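Long-range contacts in CocE/NonD family hydrolase (Staphylococcus aureus subsp. aureus COL, PDB 3III), which probably hydrolyses ester or amide bonds, as expected of an alpha/beta-hydrolase related to X-Pro dipeptidyl-peptidases: residues A[40-45]-A[55-60]; A[68-73]-A[116-121]; A[381-386]-A[541-546]; A[460-465]-A[488-493]. One frame throughout, in Å; residues are numbered along the deposited sequence. Where two conformers were deposited one is given.

Contact 1: A[40-45]-A[55-60]; sequences MEKDGT and YINIFR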
loop_
_atom_site.group_PDB
_atom_site.type_symbol
_atom_site.label_atom_id
_atom_site.label_comp_id
_atom_site.label_asym_id
_atom_site.label_seq_id
_atom_site.Cartn_x
_atom_site.Cartn_y
_atom_site.Cartn_z
HETATM N N MSE A 40 25.146 0.673 -19.299
HETATM C CA MSE A 40 23.862 -0.000 -19.305
HETATM C C MSE A 40 23.915 -1.194 -20.279
HETATM O O MSE A 40 24.194 -1.032 -21.503
HETATM C CB MSE A 40 22.754 0.975 -19.707
HETATM C CG MSE A 40 21.364 0.327 -19.681
HETATM SE SE MSE A 40 20.104 1.367 -20.764
HETATM C CE MSE A 40 18.462 0.349 -20.328
ATOM N N GLU A 41 23.683 -2.380 -19.739
ATOM C CA GLU A 41 23.500 -3.583 -20.541
ATOM C C GLU A 41 22.017 -3.722 -20.712
ATOM O O GLU A 41 21.263 -3.801 -19.734
ATOM C CB GLU A 41 24.083 -4.837 -19.845
ATOM C CG GLU A 41 25.520 -4.682 -19.462
ATOM C CD GLU A 41 26.217 -5.991 -18.999
ATOM O OE1 GLU A 41 25.744 -7.112 -19.329
ATOM O OE2 GLU A 41 27.266 -5.852 -18.332
ATOM N N LYS A 42 21.573 -3.636 -21.953
ATOM C CA LYS A 42 20.172 -3.686 -22.247
ATOM C C LYS A 42 19.783 -5.040 -22.844
ATOM O O LYS A 42 20.461 -5.567 -23.764
ATOM C CB LYS A 42 19.814 -2.564 -23.208
ATOM C CG LYS A 42 18.359 -2.496 -23.539
ATOM C CD LYS A 42 18.018 -1.313 -24.408
ATOM C CE LYS A 42 16.547 -1.418 -24.778
ATOM N NZ LYS A 42 16.114 -0.246 -25.526
ATOM N N ASP A 43 18.658 -5.558 -22.365
ATOM C CA ASP A 43 18.115 -6.827 -22.851
ATOM C C ASP A 43 18.942 -8.060 -22.571
ATOM O O ASP A 43 18.830 -9.010 -23.321
ATOM C CB ASP A 43 17.820 -6.810 -24.357
ATOM C CG ASP A 43 16.610 -5.970 -24.711
ATOM O OD1 ASP A 43 15.724 -5.731 -23.838
ATOM O OD2 ASP A 43 16.518 -5.578 -25.901
ATOM N N GLY A 44 19.715 -8.079 -21.503
ATOM C CA GLY A 44 20.233 -9.347 -20.981
ATOM C C GLY A 44 19.113 -10.288 -20.575
ATOM O O GLY A 44 17.996 -9.843 -20.334
ATOM N N THR A 45 19.391 -11.593 -20.562
ATOM C CA THR A 45 18.372 -12.581 -20.200
ATOM C C THR A 45 18.849 -13.425 -19.052
ATOM O O THR A 45 20.028 -13.612 -18.883
ATOM C CB THR A 45 18.009 -13.520 -21.364
ATOM O OG1 THR A 45 19.183 -14.223 -21.763
ATOM C CG2 THR A 45 17.463 -12.746 -22.527
ATOM N N TYR A 55 13.831 -11.034 -19.237
ATOM C CA TYR A 55 14.620 -9.938 -19.773
ATOM C C TYR A 55 14.901 -8.873 -18.751
ATOM O O TYR A 55 14.033 -8.484 -17.981
ATOM C CB TYR A 55 13.976 -9.347 -21.038
ATOM C CG TYR A 55 13.963 -10.383 -22.148
ATOM C CD1 TYR A 55 14.920 -10.369 -23.157
ATOM C CD2 TYR A 55 13.001 -11.383 -22.159
ATOM C CE1 TYR A 55 14.927 -11.366 -24.148
ATOM C CE2 TYR A 55 13.016 -12.363 -23.101
ATOM C CZ TYR A 55 13.971 -12.350 -24.094
ATOM O OH TYR A 55 13.920 -13.300 -25.058
ATOM N N ILE A 56 16.130 -8.388 -18.754
ATOM C CA ILE A 56 16.576 -7.369 -17.750
ATOM C C ILE A 56 17.421 -6.272 -18.375
ATOM O O ILE A 56 17.944 -6.411 -19.492
ATOM C CB ILE A 56 17.445 -8.021 -16.607
ATOM C CG1 ILE A 56 18.770 -8.563 -17.158
ATOM C CG2 ILE A 56 16.708 -9.199 -16.007
ATOM C CD1 ILE A 56 19.741 -9.229 -16.058
ATOM N N ASN A 57 17.583 -5.187 -17.620
ATOM C CA ASN A 57 18.634 -4.214 -17.850
ATOM C C ASN A 57 19.533 -4.164 -16.629
ATOM O O ASN A 57 19.066 -4.285 -15.501
ATOM C CB ASN A 57 18.037 -2.822 -18.030
ATOM C CG ASN A 57 17.106 -2.729 -19.216
ATOM O OD1 ASN A 57 17.330 -3.362 -20.252
ATOM N ND2 ASN A 57 16.110 -1.867 -19.105
ATOM N N ILE A 58 20.815 -3.937 -16.860
ATOM C CA ILE A 58 21.788 -3.780 -15.800
ATOM C C ILE A 58 22.496 -2.425 -15.947
ATOM O O ILE A 58 23.115 -2.154 -16.963
ATOM C CB ILE A 58 22.904 -4.853 -15.888
ATOM C CG1 ILE A 58 22.354 -6.291 -15.851
ATOM C CG2 ILE A 58 23.977 -4.633 -14.779
ATOM C CD1 ILE A 58 23.397 -7.393 -16.332
ATOM N N PHE A 59 22.413 -1.582 -14.924
ATOM C CA PHE A 59 23.155 -0.332 -14.898
ATOM C C PHE A 59 24.261 -0.496 -13.884
ATOM O O PHE A 59 23.985 -0.870 -12.716
ATOM C CB PHE A 59 22.239 0.779 -14.407
ATOM C CG PHE A 59 21.083 1.100 -15.344
ATOM C CD1 PHE A 59 21.208 2.092 -16.267
ATOM C CD2 PHE A 59 19.886 0.369 -15.288
ATOM C CE1 PHE A 59 20.144 2.386 -17.133
ATOM C CE2 PHE A 59 18.824 0.645 -16.108
ATOM C CZ PHE A 59 18.940 1.660 -17.034
ATOM N N ARG A 60 25.486 -0.229 -14.308
ATOM C CA ARG A 60 26.634 -0.422 -13.455
ATOM C C ARG A 60 27.752 0.563 -13.707
ATOM O O ARG A 60 27.840 1.139 -14.782
ATOM C CB ARG A 60 27.117 -1.861 -13.550
ATOM C CG ARG A 60 27.442 -2.343 -14.940
ATOM C CD ARG A 60 27.813 -3.838 -14.942
ATOM N NE ARG A 60 28.317 -4.233 -16.266
ATOM C CZ ARG A 60 29.566 -4.037 -16.679
ATOM N NH1 ARG A 60 30.469 -3.475 -15.903
ATOM N NH2 ARG A 60 29.915 -4.380 -17.908
#
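Glu41 and Arg60 form the salt bridge of this contact. Arg60 comes side-on, with NE and NH2 both directed at one carboxylate oxygen. Arg60 NE lies 2.8 Å and Arg60 NH2 3.1 Å from Glu41 OE2. The two nitrogens reach OE2 on its anti side, from opposite faces of the carboxylate plane. The carboxylate meets the edge of the guanidinium, with the two planes 82° apart. The second carboxylate oxygen, Glu41 OE1, rests 3.8 Å from Ile58 CD1.

The backbones pair as antiparallel strands. Glu41 and Ile58 are a hydrogen-bonded pair, with Glu41 N to Ile58 O at 2.8 Å and the reverse bond beside it. Beyond the corner at Asp43, Ile56 N bonds to Gly44 O. This is the beta hairpin of strands 36-47 and 53-60, near one edge of the large mixed sheet of the hydrolase domain. Strand 22-30 flanks it on one side and strand 119-124 on the other.

Apolar and aromatic contacts gather on the face that carries Met40, Asn57 and Phe59. Selenomethionine Met40 has CG anti to the backbone N (chi1 -178°), which sets CG over one face of the Phe59 ring, 3.9 Å from the ring centroid. Its SE sits obliquely to the same ring in a Met-aromatic contact. The terminal CE of Met40 ends 3.5 Å from Asn57 ND2. At the other end, Thr45 CG2 lies 3.3 Å from Tyr55 CE1.

Asn57 OD1 takes a weak bond from Asp43 N. The same oxygen accepts from Lys78, which also forms a salt bridge with Asp43.

Contact 2: A[68-73]-A[116-121]; sequences PVVMSA and NDYVVV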
loop_
_atom_site.group_PDB
_atom_site.type_symbol
_atom_site.label_atom_id
_atom_site.label_comp_id
_atom_site.label_asym_id
_atom_site.label_seq_id
_atom_site.Cartn_x
_atom_site.Cartn_y
_atom_site.Cartn_z
ATOM N N PRO A 68 27.601 -3.783 -4.529
ATOM C CA PRO A 68 26.274 -4.219 -4.086
ATOM C C PRO A 68 25.237 -3.971 -5.174
ATOM O O PRO A 68 25.358 -3.023 -5.982
ATOM C CB PRO A 68 26.007 -3.311 -2.839
ATOM C CG PRO A 68 26.781 -2.074 -3.147
ATOM C CD PRO A 68 28.046 -2.560 -3.833
ATOM N N VAL A 69 24.190 -4.797 -5.171
ATOM C CA VAL A 69 23.194 -4.772 -6.206
ATOM C C VAL A 69 21.792 -4.389 -5.669
ATOM O O VAL A 69 21.322 -4.983 -4.702
ATOM C CB VAL A 69 23.048 -6.104 -6.874
ATOM C CG1 VAL A 69 21.921 -6.019 -7.950
ATOM C CG2 VAL A 69 24.413 -6.582 -7.423
ATOM N N VAL A 70 21.218 -3.360 -6.280
ATOM C CA VAL A 70 19.862 -2.911 -6.023
ATOM C C VAL A 70 18.997 -3.471 -7.151
ATOM O O VAL A 70 19.344 -3.330 -8.321
ATOM C CB VAL A 70 19.748 -1.378 -6.016
ATOM C CG1 VAL A 70 18.262 -0.942 -5.804
ATOM C CG2 VAL A 70 20.691 -0.741 -4.914
HETATM N N MSE A 71 17.904 -4.156 -6.812
HETATM C CA MSE A 71 17.051 -4.798 -7.832
HETATM C C MSE A 71 15.595 -4.459 -7.641
HETATM O O MSE A 71 15.160 -4.236 -6.496
HETATM C CB MSE A 71 17.190 -6.310 -7.736
HETATM C CG MSE A 71 16.496 -7.052 -8.897
HETATM SE SE MSE A 71 16.909 -8.998 -8.771
HETATM C CE MSE A 71 18.838 -8.907 -9.168
ATOM N N SER A 72 14.862 -4.296 -8.751
ATOM C CA SER A 72 13.414 -4.258 -8.705
ATOM C C SER A 72 12.851 -5.096 -9.837
ATOM O O SER A 72 13.502 -5.314 -10.922
ATOM C CB SER A 72 12.863 -2.824 -8.761
ATOM O OG SER A 72 12.973 -2.297 -10.074
ATOM N N ALA A 73 11.613 -5.560 -9.638
ATOM C CA ALA A 73 10.950 -6.409 -10.647
ATOM C C ALA A 73 9.430 -6.197 -10.698
ATOM O O ALA A 73 8.750 -6.123 -9.681
ATOM C CB ALA A 73 11.273 -7.853 -10.415
ATOM N N ASN A 116 26.655 6.256 -6.584
ATOM C CA ASN A 116 27.050 5.864 -5.200
ATOM C C ASN A 116 27.679 4.451 -5.164
ATOM O O ASN A 116 27.796 3.824 -4.085
ATOM C CB ASN A 116 25.833 5.955 -4.278
ATOM C CG ASN A 116 25.475 7.365 -3.911
ATOM O OD1 ASN A 116 24.400 7.913 -4.256
ATOM N ND2 ASN A 116 26.359 7.979 -3.231
ATOM N N ASP A 117 28.131 3.957 -6.325
ATOM C CA ASP A 117 28.807 2.661 -6.451
ATOM C C ASP A 117 27.949 1.505 -6.020
ATOM O O ASP A 117 28.410 0.594 -5.291
ATOM C CB ASP A 117 30.148 2.629 -5.681
ATOM C CG ASP A 117 31.101 3.756 -6.150
ATOM O OD1 ASP A 117 31.416 3.695 -7.340
ATOM O OD2 ASP A 117 31.491 4.667 -5.355
ATOM N N TYR A 118 26.735 1.501 -6.542
ATOM C CA TYR A 118 25.828 0.361 -6.541
ATOM C C TYR A 118 25.588 -0.053 -8.003
ATOM O O TYR A 118 25.750 0.748 -8.943
ATOM C CB TYR A 118 24.460 0.687 -5.956
ATOM C CG TYR A 118 24.400 0.812 -4.492
ATOM C CD1 TYR A 118 23.951 -0.254 -3.695
ATOM C CD2 TYR A 118 24.806 1.998 -3.855
ATOM C CE1 TYR A 118 23.911 -0.139 -2.325
ATOM C CE2 TYR A 118 24.755 2.109 -2.452
ATOM C CZ TYR A 118 24.344 1.024 -1.708
ATOM O OH TYR A 118 24.281 1.135 -0.368
ATOM N N VAL A 119 25.225 -1.293 -8.193
ATOM C CA VAL A 119 24.672 -1.755 -9.457
ATOM C C VAL A 119 23.127 -1.698 -9.327
ATOM O O VAL A 119 22.602 -1.925 -8.261
ATOM C CB VAL A 119 25.178 -3.179 -9.826
ATOM C CG1 VAL A 119 24.307 -3.839 -10.936
ATOM C CG2 VAL A 119 26.658 -3.143 -10.223
ATOM N N VAL A 120 22.414 -1.310 -10.402
ATOM C CA VAL A 120 20.961 -1.421 -10.461
ATOM C C VAL A 120 20.534 -2.433 -11.535
ATOM O O VAL A 120 20.937 -2.317 -12.710
ATOM C CB VAL A 120 20.249 -0.048 -10.649
ATOM C CG1 VAL A 120 18.725 -0.242 -10.799
ATOM C CG2 VAL A 120 20.549 0.948 -9.444
ATOM N N VAL A 121 19.715 -3.423 -11.138
ATOM C CA VAL A 121 19.198 -4.414 -12.111
ATOM C C VAL A 121 17.720 -4.220 -12.177
ATOM O O VAL A 121 17.044 -4.149 -11.139
ATOM C CB VAL A 121 19.490 -5.886 -11.729
ATOM C CG1 VAL A 121 18.825 -6.835 -12.735
ATOM C CG2 VAL A 121 21.018 -6.157 -11.558
HETATM O O HOH W 1 15.547 -1.695 -10.628
#
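Pro68 and Tyr118 make the tight end of this contact. The proline ring crosses the tyrosine side chain at about a right angle and lays CG over one face of the aromatic ring. Pro68 CG is 3.4 Å from Tyr118 CD1. Val70 CG2 reaches the same ring atom obliquely, at 3.5 Å from Tyr118 CD1. The Tyr118 hydroxyl is hydrogen-bonded to Asp317. Helix 306-319 adds Phe316 against both Val70 and Tyr118.

The backbones pair closely here too. Val119 N bonds to Pro68 O at 2.8 Å, and Val70 N returns a bond to Val119 O. Val121 N then bonds to Val70 O. On the face with Val69 and Met71, Val69 CG1 meets Val121 CG2 at 3.7 Å. The chain of selenomethionine Met71 bends at chi3 (-67°), and its CE packs on Val121 CB. Helix 140-154 covers Met71.

The pairing is looser toward Ser72. Ser72 N to Val121 O is 3.2 Å, longer than the other three bonds. A water enters here: it donates to Val121 O at 2.9 Å and lies 2.7 Å from Ser72 OG. Val121 O is thus held by a backbone N-H and a water together. Ser72 OG also bonds to Lys122, just beyond Val121.

The two strands run parallel, 24° apart, and are adjacent in the central sheet. Their buried valines between covering helices are the packing of an alpha/beta-hydrolase core.

Contact 3: A[381-386]-A[541-546]; sequences VAQYDS and MHMIYT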
loop_
_atom_site.group_PDB
_atom_site.type_symbol
_atom_site.label_atom_id
_atom_site.label_comp_id
_atom_site.label_asym_id
_atom_site.label_seq_id
_atom_site.Cartn_x
_atom_site.Cartn_y
_atom_site.Cartn_z
ATOM N N VAL A 381 -32.740 2.993 17.658
ATOM C CA VAL A 381 -32.378 2.634 16.304
ATOM C C VAL A 381 -32.342 3.843 15.392
ATOM O O VAL A 381 -33.201 4.681 15.456
ATOM C CB VAL A 381 -33.293 1.552 15.774
ATOM C CG1 VAL A 381 -34.740 2.042 15.664
ATOM C CG2 VAL A 381 -32.744 1.005 14.447
ATOM N N ALA A 382 -31.315 3.930 14.558
ATOM C CA ALA A 382 -31.248 4.954 13.516
ATOM C C ALA A 382 -31.237 4.263 12.163
ATOM O O ALA A 382 -31.044 3.033 12.058
ATOM C CB ALA A 382 -30.021 5.786 13.662
ATOM N N GLN A 383 -31.404 5.068 11.120
ATOM C CA GLN A 383 -31.829 4.542 9.838
ATOM C C GLN A 383 -31.297 5.430 8.725
ATOM O O GLN A 383 -31.235 6.646 8.899
ATOM C CB GLN A 383 -33.320 4.560 9.858
ATOM C CG GLN A 383 -33.970 3.716 8.869
ATOM C CD GLN A 383 -35.474 3.766 8.999
ATOM O OE1 GLN A 383 -36.070 2.859 9.560
ATOM N NE2 GLN A 383 -36.093 4.821 8.492
ATOM N N TYR A 384 -30.885 4.855 7.601
ATOM C CA TYR A 384 -30.608 5.688 6.444
ATOM C C TYR A 384 -30.999 4.873 5.231
ATOM O O TYR A 384 -31.042 3.637 5.298
ATOM C CB TYR A 384 -29.139 6.130 6.393
ATOM C CG TYR A 384 -28.150 4.974 6.393
ATOM C CD1 TYR A 384 -27.827 4.319 5.235
ATOM C CD2 TYR A 384 -27.539 4.556 7.567
ATOM C CE1 TYR A 384 -26.959 3.244 5.239
ATOM C CE2 TYR A 384 -26.654 3.498 7.578
ATOM C CZ TYR A 384 -26.372 2.844 6.409
ATOM O OH TYR A 384 -25.533 1.764 6.421
ATOM N N ASP A 385 -31.337 5.549 4.140
ATOM C CA ASP A 385 -31.607 4.852 2.862
ATOM C C ASP A 385 -30.240 4.448 2.240
ATOM O O ASP A 385 -29.466 5.321 1.844
ATOM C CB ASP A 385 -32.375 5.782 1.917
ATOM C CG ASP A 385 -32.687 5.130 0.546
ATOM O OD1 ASP A 385 -32.110 4.051 0.167
ATOM O OD2 ASP A 385 -33.541 5.722 -0.132
ATOM N N SER A 386 -29.965 3.146 2.166
ATOM C CA SER A 386 -28.710 2.624 1.638
ATOM C C SER A 386 -28.473 2.921 0.155
ATOM O O SER A 386 -27.358 2.832 -0.286
ATOM C CB SER A 386 -28.554 1.100 1.898
ATOM O OG SER A 386 -29.513 0.331 1.158
HETATM N N MSE A 541 -33.738 0.475 3.445
HETATM C CA MSE A 541 -33.236 1.088 4.662
HETATM C C MSE A 541 -32.252 0.186 5.361
HETATM O O MSE A 541 -32.431 -1.013 5.405
HETATM C CB MSE A 541 -34.369 1.401 5.626
HETATM C CG MSE A 541 -35.383 2.389 5.063
HETATM SE SE MSE A 541 -34.598 4.193 4.884
HETATM C CE MSE A 541 -35.773 4.700 3.335
ATOM N N HIS A 542 -31.187 0.791 5.849
ATOM C CA HIS A 542 -30.294 0.154 6.786
ATOM C C HIS A 542 -30.636 0.685 8.165
ATOM O O HIS A 542 -30.770 1.891 8.338
ATOM C CB HIS A 542 -28.837 0.452 6.487
ATOM C CG HIS A 542 -28.280 -0.298 5.312
ATOM N ND1 HIS A 542 -26.945 -0.251 4.971
ATOM C CD2 HIS A 542 -28.873 -1.129 4.421
ATOM C CE1 HIS A 542 -26.741 -1.037 3.922
ATOM N NE2 HIS A 542 -27.891 -1.594 3.583
HETATM N N MSE A 543 -30.716 -0.231 9.128
HETATM C CA MSE A 543 -30.905 0.084 10.549
HETATM C C MSE A 543 -29.619 -0.045 11.321
HETATM O O MSE A 543 -28.911 -1.010 11.124
HETATM C CB MSE A 543 -31.831 -0.941 11.161
HETATM C CG MSE A 543 -33.034 -1.126 10.341
HETATM SE SE MSE A 543 -34.194 0.271 10.837
HETATM C CE MSE A 543 -35.227 -0.766 12.161
ATOM N N ILE A 544 -29.366 0.886 12.240
ATOM C CA ILE A 544 -28.179 0.851 13.116
ATOM C C ILE A 544 -28.642 1.013 14.589
ATOM O O ILE A 544 -29.298 1.982 14.948
ATOM C CB ILE A 544 -27.173 2.004 12.779
ATOM C CG1 ILE A 544 -26.727 1.965 11.318
ATOM C CG2 ILE A 544 -25.927 1.947 13.663
ATOM C CD1 ILE A 544 -26.170 0.659 10.884
ATOM N N TYR A 545 -28.340 0.026 15.418
ATOM C CA TYR A 545 -28.844 -0.011 16.776
ATOM C C TYR A 545 -27.762 0.392 17.761
ATOM O O TYR A 545 -26.620 -0.025 17.648
ATOM C CB TYR A 545 -29.341 -1.418 17.104
ATOM C CG TYR A 545 -30.422 -1.893 16.207
ATOM C CD1 TYR A 545 -31.752 -1.828 16.592
ATOM C CD2 TYR A 545 -30.123 -2.437 14.984
ATOM C CE1 TYR A 545 -32.779 -2.277 15.764
ATOM C CE2 TYR A 545 -31.130 -2.888 14.142
ATOM C CZ TYR A 545 -32.431 -2.807 14.534
ATOM O OH TYR A 545 -33.393 -3.281 13.687
ATOM N N THR A 546 -28.131 1.228 18.721
ATOM C CA THR A 546 -27.206 1.664 19.749
ATOM C C THR A 546 -27.886 1.595 21.103
ATOM O O THR A 546 -29.138 1.693 21.200
ATOM C CB THR A 546 -26.786 3.093 19.499
ATOM O OG1 THR A 546 -27.926 3.954 19.612
ATOM C CG2 THR A 546 -26.123 3.238 18.099
#
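Ile544 N bonds to Ala382 O at 2.7 Å, the shortest polar bond between the two strands. Ala382 N bonds to Ile544 O in return. Tyr384 and His542 form the next hydrogen-bonded antiparallel pair.

The side chains of that pair also meet. Tyr384 OH lies in the plane of the imidazole, 2.9 Å from His542 ND1, and either could be the donor. One face of the Tyr384 ring receives His542 CB, 3.8 Å from the ring centroid. The two rings are oblique, with planes at 63°. Ser386 CB lies over the centre of the imidazole of His542, 3.3 Å from its centroid. Ser386 OG bonds to Gly540. Leu425 of strand 424-432 packs on both Tyr384 and His542.

On the other face, Val381 CG2 sits over the Tyr545 ring, 3.7 Å from the ring centroid. Selenomethionine Met541 crosses Asp385 at about a right angle, with CE 3.8 Å from Asp385 CB.

Strand 541-546 pairs on its far side with strand 408-417, placing the contact in the antiparallel beta sheets of the C-terminal non-catalytic domain of the X-Pro dipeptidyl-peptidase type.

Contact 4: A[460-465]-A[488-493]; sequences SHRELD and EIVPVE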
loop_
_atom_site.group_PDB
_atom_site.type_symbol
_atom_site.label_atom_id
_atom_site.label_comp_id
_atom_site.label_asym_id
_atom_site.label_seq_id
_atom_site.Cartn_x
_atom_site.Cartn_y
_atom_site.Cartn_z
ATOM N N SER A 460 -22.757 -10.084 5.324
ATOM C CA SER A 460 -22.708 -11.557 5.210
ATOM C C SER A 460 -21.270 -12.121 5.430
ATOM O O SER A 460 -21.102 -13.294 5.749
ATOM C CB SER A 460 -23.265 -12.049 3.878
ATOM O OG SER A 460 -22.433 -11.649 2.831
ATOM N N HIS A 461 -20.266 -11.255 5.350
ATOM C CA HIS A 461 -18.866 -11.634 5.613
ATOM C C HIS A 461 -18.361 -11.277 7.005
ATOM O O HIS A 461 -17.140 -11.274 7.263
ATOM C CB HIS A 461 -17.991 -10.927 4.580
ATOM C CG HIS A 461 -18.153 -11.465 3.196
ATOM N ND1 HIS A 461 -17.079 -11.765 2.369
ATOM C CD2 HIS A 461 -19.266 -11.791 2.501
ATOM C CE1 HIS A 461 -17.533 -12.219 1.215
ATOM N NE2 HIS A 461 -18.857 -12.254 1.269
ATOM N N ARG A 462 -19.267 -10.952 7.907
ATOM C CA ARG A 462 -18.875 -10.439 9.239
ATOM C C ARG A 462 -18.137 -11.398 10.189
ATOM O O ARG A 462 -17.638 -10.975 11.252
ATOM C CB ARG A 462 -20.136 -9.965 9.993
ATOM C CG ARG A 462 -21.085 -11.088 10.349
ATOM C CD ARG A 462 -22.439 -10.521 10.868
ATOM N NE ARG A 462 -23.429 -11.586 11.132
ATOM C CZ ARG A 462 -24.166 -12.206 10.209
ATOM N NH1 ARG A 462 -24.086 -11.903 8.917
ATOM N NH2 ARG A 462 -24.996 -13.141 10.589
ATOM N N GLU A 463 -18.162 -12.681 9.916
ATOM C CA GLU A 463 -17.683 -13.637 10.923
ATOM C C GLU A 463 -16.180 -13.436 11.167
ATOM O O GLU A 463 -15.367 -13.452 10.232
ATOM C CB GLU A 463 -17.909 -15.098 10.471
ATOM C CG GLU A 463 -17.426 -16.140 11.564
ATOM C CD GLU A 463 -17.439 -17.610 11.105
ATOM O OE1 GLU A 463 -17.445 -17.881 9.889
ATOM O OE2 GLU A 463 -17.372 -18.503 11.972
ATOM N N LEU A 464 -15.828 -13.217 12.427
ATOM C CA LEU A 464 -14.465 -12.878 12.826
ATOM C C LEU A 464 -13.573 -14.112 12.982
ATOM O O LEU A 464 -14.020 -15.146 13.413
ATOM C CB LEU A 464 -14.541 -12.109 14.178
ATOM C CG LEU A 464 -15.148 -10.710 14.197
ATOM C CD1 LEU A 464 -15.347 -10.184 15.628
ATOM C CD2 LEU A 464 -14.257 -9.732 13.335
ATOM N N ASP A 465 -12.314 -13.996 12.566
ATOM C CA ASP A 465 -11.240 -14.906 12.949
ATOM C C ASP A 465 -10.849 -14.494 14.350
ATOM O O ASP A 465 -10.203 -13.447 14.581
ATOM C CB ASP A 465 -10.031 -14.751 12.018
ATOM C CG ASP A 465 -8.977 -15.782 12.254
ATOM O OD1 ASP A 465 -8.677 -16.037 13.433
ATOM O OD2 ASP A 465 -8.441 -16.352 11.247
ATOM N N GLU A 488 -33.282 -9.420 11.191
ATOM C CA GLU A 488 -32.217 -10.046 11.955
ATOM C C GLU A 488 -31.186 -8.975 12.289
ATOM O O GLU A 488 -30.560 -8.435 11.394
ATOM C CB GLU A 488 -31.562 -11.143 11.155
ATOM C CG GLU A 488 -30.632 -12.025 11.926
ATOM C CD GLU A 488 -29.990 -13.037 11.016
ATOM O OE1 GLU A 488 -30.443 -13.236 9.860
ATOM O OE2 GLU A 488 -29.022 -13.647 11.464
ATOM N N ILE A 489 -31.053 -8.680 13.579
ATOM C CA ILE A 489 -30.079 -7.757 14.091
ATOM C C ILE A 489 -28.760 -8.469 14.430
ATOM O O ILE A 489 -28.744 -9.378 15.288
ATOM C CB ILE A 489 -30.611 -7.100 15.383
ATOM C CG1 ILE A 489 -31.907 -6.342 15.085
ATOM C CG2 ILE A 489 -29.604 -6.169 15.982
ATOM C CD1 ILE A 489 -32.663 -5.884 16.357
ATOM N N VAL A 490 -27.657 -8.060 13.787
ATOM C CA VAL A 490 -26.362 -8.756 13.980
ATOM C C VAL A 490 -25.243 -7.781 14.369
ATOM O O VAL A 490 -25.312 -6.556 14.013
ATOM C CB VAL A 490 -25.990 -9.567 12.740
ATOM C CG1 VAL A 490 -27.129 -10.590 12.377
ATOM C CG2 VAL A 490 -25.700 -8.643 11.583
ATOM N N PRO A 491 -24.246 -8.263 15.152
ATOM C CA PRO A 491 -23.093 -7.439 15.506
ATOM C C PRO A 491 -22.028 -7.552 14.443
ATOM O O PRO A 491 -21.775 -8.673 13.980
ATOM C CB PRO A 491 -22.587 -8.087 16.806
ATOM C CG PRO A 491 -23.017 -9.505 16.671
ATOM C CD PRO A 491 -24.288 -9.498 15.960
ATOM N N VAL A 492 -21.445 -6.415 14.054
ATOM C CA VAL A 492 -20.376 -6.339 13.072
ATOM C C VAL A 492 -19.275 -5.482 13.628
ATOM O O VAL A 492 -19.520 -4.571 14.439
ATOM C CB VAL A 492 -20.840 -5.789 11.718
ATOM C CG1 VAL A 492 -22.022 -6.700 11.139
ATOM C CG2 VAL A 492 -21.225 -4.320 11.840
ATOM N N GLU A 493 -18.069 -5.784 13.214
ATOM C CA GLU A 493 -16.902 -4.959 13.542
ATOM C C GLU A 493 -16.186 -4.642 12.268
ATOM O O GLU A 493 -15.794 -5.556 11.520
ATOM C CB GLU A 493 -15.971 -5.698 14.484
ATOM C CG GLU A 493 -16.648 -5.960 15.795
ATOM C CD GLU A 493 -15.804 -6.703 16.782
ATOM O OE1 GLU A 493 -14.572 -6.555 16.793
ATOM O OE2 GLU A 493 -16.411 -7.427 17.603
HETATM O O HOH W 2 -17.679 -8.590 12.363
HETATM O O HOH W 3 -27.227 -14.582 9.379
HETATM O O HOH W 4 -22.512 -11.504 13.738
#
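Arg462 and Val490 cross at about a right angle. The arginine is extended from CG to NE, and one face of its guanidinium lies over the valine. Arg462 NE is 3.6 Å from Val490 CB, and the valine's CG1 sits 3.8 Å from Arg462 NH2. Nearer the backbone, Arg462 CB and CD both touch Val492 CG1.

The guanidinium and the Glu488 carboxylate stand at 90° to each other. Arg462 NH2 and Glu488 OE2 are 4.2 Å apart, beyond a salt bridge, and the oxygen is well out of the guanidinium plane. A water joins them, accepting from Arg462 NH2 and donating to Glu488 OE2, at 2.9 Å from each. Glu488 OE1 is bonded to the backbone N of Ser485. A second water accepts from Arg462 NE and donates to Pro491 O. Both waters lie in the guanidinium plane, at its edge. The third nitrogen, NH1, bonds to Leu482 and Val459.

The contact lays the long loop between strands 447-458 and 490-503 along the start of the latter strand, in the C-terminal beta domain. On that strand, Val490 and Val492 pair by backbone with strand 408-417.

Leu464 crosses Glu493 at about a right angle. Its CD1 comes 3.6 Å from Glu493 OE2, while Glu493 OE1 is held by Asn410. A third water donates to Arg462 O at 2.6 Å and accepts from Glu493 N.

From the N terminus, contact 1 comes first and closes the short turn of a hairpin. Contact 2 follows and closes a loop of 42 residues between its two segments. The two touch in the same sheet: Phe59 N lies 2.8 Å from Val120 O, a probable hydrogen bond, as strands 53-60 and 119-124 are neighbours. Contact 3 spans 154 residues of the C-terminal domain. Contact 4 lies wholly within that span, and no contacts cross. It ties the loop after strand 447-458 to strand 490-503. Contacts 3 and 4 touch where Tyr545 packs on Ile489. Contacts 1 and 2 belong to the hydrolase domain, and contacts 3 and 4 lie on the opposite side of the chain's centre.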